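Local coordinates for protein putative 6-phosphogluconolactonase (Neisseria gonorrhoeae, PDB 3LHI) that probably hydrolyses 6-phosphogluconolactone to 6-phosphogluconate, the second step of the oxidative pentose phosphate pathway, at residues T66-H77 against W99-E109. Numbering follows the deposited sequence. Where two conformers were deposited one is given.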
loop_
_atom_site.group_PDB
_atom_site.type_symbol
_atom_site.label_atom_id
_atom_site.label_comp_id
_atom_site.label_asym_id
_atom_site.label_seq_id
_atom_site.Cartn_x
_atom_site.Cartn_y
_atom_site.Cartn_z
ATOM N N THR A 66 5.033 7.207 0.319
ATOM C CA THR A 66 5.613 6.185 -0.510
ATOM C C THR A 66 4.533 5.165 -0.871
ATOM O O THR A 66 3.345 5.359 -0.626
ATOM C CB THR A 66 6.776 5.515 0.245
ATOM O OG1 THR A 66 7.609 4.787 -0.691
ATOM C CG2 THR A 66 6.335 4.585 1.410
ATOM N N LEU A 67 4.981 4.092 -1.504
ATOM C CA LEU A 67 4.125 3.024 -1.981
ATOM C C LEU A 67 4.248 1.730 -1.230
ATOM O O LEU A 67 5.355 1.377 -0.810
ATOM C CB LEU A 67 4.486 2.730 -3.445
ATOM C CG LEU A 67 4.336 3.857 -4.418
ATOM C CD1 LEU A 67 4.970 3.554 -5.781
ATOM C CD2 LEU A 67 2.882 4.181 -4.568
ATOM N N ALA A 68 3.158 1.002 -1.137
ATOM C CA ALA A 68 3.179 -0.366 -0.587
ATOM C C ALA A 68 3.821 -1.327 -1.592
ATOM O O ALA A 68 4.350 -2.376 -1.188
ATOM C CB ALA A 68 1.759 -0.830 -0.297
ATOM N N ASP A 69 3.751 -0.990 -2.883
ATOM C CA ASP A 69 4.248 -1.828 -3.944
ATOM C C ASP A 69 4.323 -0.999 -5.210
ATOM O O ASP A 69 3.614 0.005 -5.341
ATOM C CB ASP A 69 3.437 -3.122 -4.163
ATOM C CG ASP A 69 2.061 -2.883 -4.690
ATOM O OD1 ASP A 69 1.310 -2.127 -4.070
ATOM O OD2 ASP A 69 1.694 -3.499 -5.714
ATOM N N GLU A 70 5.189 -1.421 -6.133
ATOM C CA GLU A 70 5.372 -0.696 -7.387
ATOM C C GLU A 70 5.659 -1.665 -8.492
ATOM O O GLU A 70 6.267 -2.724 -8.304
ATOM C CB GLU A 70 6.458 0.358 -7.239
ATOM C CG GLU A 70 6.826 1.180 -8.467
ATOM C CD GLU A 70 5.698 1.984 -9.106
ATOM O OE1 GLU A 70 4.694 1.383 -9.491
ATOM O OE2 GLU A 70 5.847 3.198 -9.223
ATOM N N ARG A 71 5.189 -1.313 -9.691
ATOM C CA ARG A 71 5.535 -1.995 -10.931
ATOM C C ARG A 71 6.871 -1.500 -11.376
ATOM O O ARG A 71 7.146 -0.277 -11.372
ATOM C CB ARG A 71 4.452 -1.708 -11.988
ATOM C CG ARG A 71 3.076 -2.260 -11.731
ATOM C CD ARG A 71 2.291 -1.556 -10.649
ATOM N NE ARG A 71 0.972 -2.126 -10.516
ATOM C CZ ARG A 71 -0.035 -1.903 -11.362
ATOM N NH1 ARG A 71 0.079 -1.023 -12.342
ATOM N NH2 ARG A 71 -1.182 -2.513 -11.128
ATOM N N ILE A 72 7.750 -2.432 -11.765
ATOM C CA ILE A 72 9.104 -2.067 -12.190
ATOM C C ILE A 72 9.031 -1.684 -13.661
ATOM O O ILE A 72 9.267 -2.492 -14.558
ATOM C CB ILE A 72 10.136 -3.163 -11.890
ATOM C CG1 ILE A 72 10.129 -3.484 -10.380
ATOM C CG2 ILE A 72 11.485 -2.696 -12.356
ATOM C CD1 ILE A 72 11.111 -4.598 -9.945
ATOM N N VAL A 73 8.628 -0.442 -13.840
ATOM C CA VAL A 73 8.457 0.264 -15.114
ATOM C C VAL A 73 8.881 1.685 -14.872
ATOM O O VAL A 73 8.907 2.153 -13.739
ATOM C CB VAL A 73 6.977 0.228 -15.609
ATOM C CG1 VAL A 73 6.512 -1.217 -15.937
ATOM C CG2 VAL A 73 6.018 0.947 -14.675
ATOM N N PRO A 74 9.235 2.427 -15.945
ATOM C CA PRO A 74 9.616 3.808 -15.722
ATOM C C PRO A 74 8.502 4.613 -15.032
ATOM O O PRO A 74 7.330 4.297 -15.190
ATOM C CB PRO A 74 9.874 4.326 -17.126
ATOM C CG PRO A 74 10.319 3.092 -17.852
ATOM C CD PRO A 74 9.452 1.989 -17.332
ATOM N N THR A 75 8.875 5.661 -14.326
ATOM C CA THR A 75 7.885 6.391 -13.578
ATOM C C THR A 75 6.911 7.221 -14.424
ATOM O O THR A 75 5.886 7.682 -13.910
ATOM C CB THR A 75 8.543 7.221 -12.483
ATOM O OG1 THR A 75 9.375 8.226 -13.062
ATOM C CG2 THR A 75 9.281 6.367 -11.456
ATOM N N ASN A 76 7.186 7.360 -15.717
ATOM C CA ASN A 76 6.247 7.974 -16.655
ATOM C C ASN A 76 5.430 6.961 -17.442
ATOM O O ASN A 76 4.709 7.354 -18.348
ATOM C CB ASN A 76 6.977 8.950 -17.580
ATOM C CG ASN A 76 7.950 8.301 -18.499
ATOM O OD1 ASN A 76 8.420 7.187 -18.275
ATOM N ND2 ASN A 76 8.335 9.046 -19.551
ATOM N N HIS A 77 5.507 5.664 -17.089
ATOM C CA HIS A 77 4.761 4.588 -17.742
ATOM C C HIS A 77 3.314 4.572 -17.272
ATOM O O HIS A 77 3.023 4.894 -16.098
ATOM C CB HIS A 77 5.435 3.259 -17.419
ATOM C CG HIS A 77 4.951 2.065 -18.169
ATOM N ND1 HIS A 77 3.757 1.419 -17.905
ATOM C CD2 HIS A 77 5.526 1.394 -19.205
ATOM C CE1 HIS A 77 3.647 0.375 -18.724
ATOM N NE2 HIS A 77 4.720 0.327 -19.500
ATOM N N TRP A 99 8.356 12.802 -1.107
ATOM C CA TRP A 99 8.250 11.536 -1.831
ATOM C C TRP A 99 9.403 10.637 -1.534
ATOM O O TRP A 99 10.551 11.062 -1.644
ATOM C CB TRP A 99 8.141 11.770 -3.341
ATOM C CG TRP A 99 8.029 10.536 -4.131
ATOM C CD1 TRP A 99 8.931 10.075 -5.034
ATOM C CD2 TRP A 99 6.953 9.623 -4.147
ATOM N NE1 TRP A 99 8.517 8.920 -5.580
ATOM C CE2 TRP A 99 7.300 8.596 -5.066
ATOM C CE3 TRP A 99 5.768 9.517 -3.440
ATOM C CZ2 TRP A 99 6.485 7.536 -5.318
ATOM C CZ3 TRP A 99 4.963 8.402 -3.684
ATOM C CH2 TRP A 99 5.339 7.447 -4.629
ATOM N N ILE A 100 9.102 9.412 -1.108
ATOM C CA ILE A 100 10.130 8.399 -0.856
ATOM C C ILE A 100 10.023 7.373 -2.008
ATOM O O ILE A 100 9.040 6.655 -2.143
ATOM C CB ILE A 100 9.916 7.703 0.516
ATOM C CG1 ILE A 100 9.895 8.718 1.677
ATOM C CG2 ILE A 100 10.994 6.607 0.702
ATOM C CD1 ILE A 100 9.331 8.150 2.971
ATOM N N PRO A 101 11.008 7.372 -2.923
ATOM C CA PRO A 101 10.864 6.626 -4.173
ATOM C C PRO A 101 11.031 5.143 -4.039
ATOM O O PRO A 101 11.792 4.651 -3.162
ATOM C CB PRO A 101 11.955 7.202 -5.040
ATOM C CG PRO A 101 13.041 7.517 -4.051
ATOM C CD PRO A 101 12.290 8.130 -2.880
HETATM N N MSE A 102 10.372 4.437 -4.949
HETATM C CA MSE A 102 10.489 3.005 -5.125
HETATM C C MSE A 102 11.244 2.623 -6.423
HETATM O O MSE A 102 11.957 1.626 -6.468
HETATM C CB MSE A 102 9.091 2.385 -5.122
HETATM C CG MSE A 102 8.365 2.383 -3.769
HETATM SE SE MSE A 102 9.024 0.952 -2.607
HETATM C CE MSE A 102 7.608 -0.402 -2.983
ATOM N N VAL A 103 11.029 3.415 -7.473
ATOM C CA VAL A 103 11.716 3.347 -8.780
ATOM C C VAL A 103 12.281 4.732 -9.041
ATOM O O VAL A 103 11.611 5.771 -8.820
ATOM C CB VAL A 103 10.715 2.935 -9.922
ATOM C CG1 VAL A 103 11.357 3.031 -11.300
ATOM C CG2 VAL A 103 10.279 1.496 -9.707
ATOM N N GLU A 104 13.528 4.778 -9.531
ATOM C CA GLU A 104 14.215 6.031 -9.797
ATOM C C GLU A 104 13.655 6.723 -11.030
ATOM O O GLU A 104 13.519 6.083 -12.077
ATOM C CB GLU A 104 15.717 5.721 -9.987
ATOM C CG GLU A 104 16.597 6.943 -9.962
ATOM C CD GLU A 104 18.087 6.630 -9.931
ATOM O OE1 GLU A 104 18.447 5.440 -10.015
ATOM O OE2 GLU A 104 18.845 7.616 -9.810
ATOM N N ASP A 105 13.379 8.016 -10.917
ATOM C CA ASP A 105 12.960 8.823 -12.065
ATOM C C ASP A 105 14.063 8.880 -13.124
ATOM O O ASP A 105 15.254 8.909 -12.783
ATOM C CB ASP A 105 12.633 10.254 -11.643
ATOM C CG ASP A 105 11.391 10.374 -10.788
ATOM O OD1 ASP A 105 10.452 9.550 -10.973
ATOM O OD2 ASP A 105 11.369 11.325 -9.983
ATOM N N GLY A 106 13.662 8.923 -14.383
ATOM C CA GLY A 106 14.601 9.101 -15.481
ATOM C C GLY A 106 15.203 7.844 -16.041
ATOM O O GLY A 106 15.926 7.887 -17.033
ATOM N N LYS A 107 14.911 6.721 -15.424
ATOM C CA LYS A 107 15.372 5.447 -15.914
ATOM C C LYS A 107 14.376 4.810 -16.860
ATOM O O LYS A 107 13.188 4.739 -16.565
ATOM C CB LYS A 107 15.650 4.510 -14.737
ATOM C CG LYS A 107 16.682 5.035 -13.769
ATOM C CD LYS A 107 18.084 5.142 -14.389
ATOM C CE LYS A 107 19.106 5.497 -13.324
ATOM N NZ LYS A 107 20.336 6.008 -13.911
ATOM N N THR A 108 14.850 4.349 -18.010
ATOM C CA THR A 108 13.991 3.736 -18.998
ATOM C C THR A 108 13.949 2.209 -18.763
ATOM O O THR A 108 14.665 1.715 -17.887
ATOM C CB THR A 108 14.477 4.134 -20.406
ATOM O OG1 THR A 108 15.762 3.559 -20.656
ATOM C CG2 THR A 108 14.617 5.677 -20.502
ATOM N N GLU A 109 13.094 1.463 -19.477
ATOM C CA GLU A 109 12.888 0.028 -19.230
ATOM C C GLU A 109 14.162 -0.781 -19.225
ATOM O O GLU A 109 14.335 -1.667 -18.400
ATOM C CB GLU A 109 11.963 -0.689 -20.240
ATOM C CG GLU A 109 10.500 -0.394 -20.121
ATOM C CD GLU A 109 10.064 0.872 -20.834
ATOM O OE1 GLU A 109 10.968 1.679 -21.317
ATOM O OE2 GLU A 109 8.798 1.024 -20.905
HETATM O O HOH W 1 11.860 5.841 -14.347
HETATM O O HOH W 2 10.919 8.693 -15.398
HETATM O O HOH W 3 7.063 -1.565 -20.279
#
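No direct backbone hydrogen bond joins Thr75 to the Glu104–Lys107 turn; two waters and one side-chain bond do the work. The first water accepts from Thr75 N and donates to the carbonyls of Glu104 and Lys107, tying three backbone groups together. The second donates to Thr75 OG1 and accepts from Gly106 N. The same hydroxyl donates a hydrogen bond to Asp105 OD1, 2.7 Å from Thr75 OG1, reaching it on the anti side and 24° out of the carboxylate plane. With OG1 set between the backbone N and the carbonyl carbon (chi1 65°), it faces the aspartate while CG2 lies against Val103 CG1, so threonine serves both a polar and an apolar neighbour. Gly106 suits the type II turn because its positive phi would press a side chain against the preceding carbonyl.

Pro74 lays its ring against the chain leading to Glu109: CB is 3.4 Å from Lys107 O, and CD meets Glu109 CD at 3.7 Å. Glu109 OE2 then comes to the edge of the His77 ring, and a third water links it, weakly on the histidine side, to NE2, while His77 ND1 is hydrogen-bonded to Asp79 N.

Branched Val103 fills the middle, its CG2 3.7 Å from Glu70 CG. Selenomethionine Met102, flexible enough to bend twice, in one of its two conformers passes CG beside Leu67 CB and brings CE near Leu67 O. Leu67 CG also packs on Trp99 CH2, and at the far end Thr66 OG1 donates to Ile100 O across 2.8 Å, tilted 33° from the carbonyl plane.

The contact thus lays the loop between strand 98-99 and helix 114-124 along strand 63-71 and its following turn. Helix 81-88 adjoins it through Leu67 and Trp99 and supplies Arg86, which forms a salt bridge with Asp105 OD2 and a cation-pi contact with Trp99, while Met102 reaches Ile176 of strand 175-178.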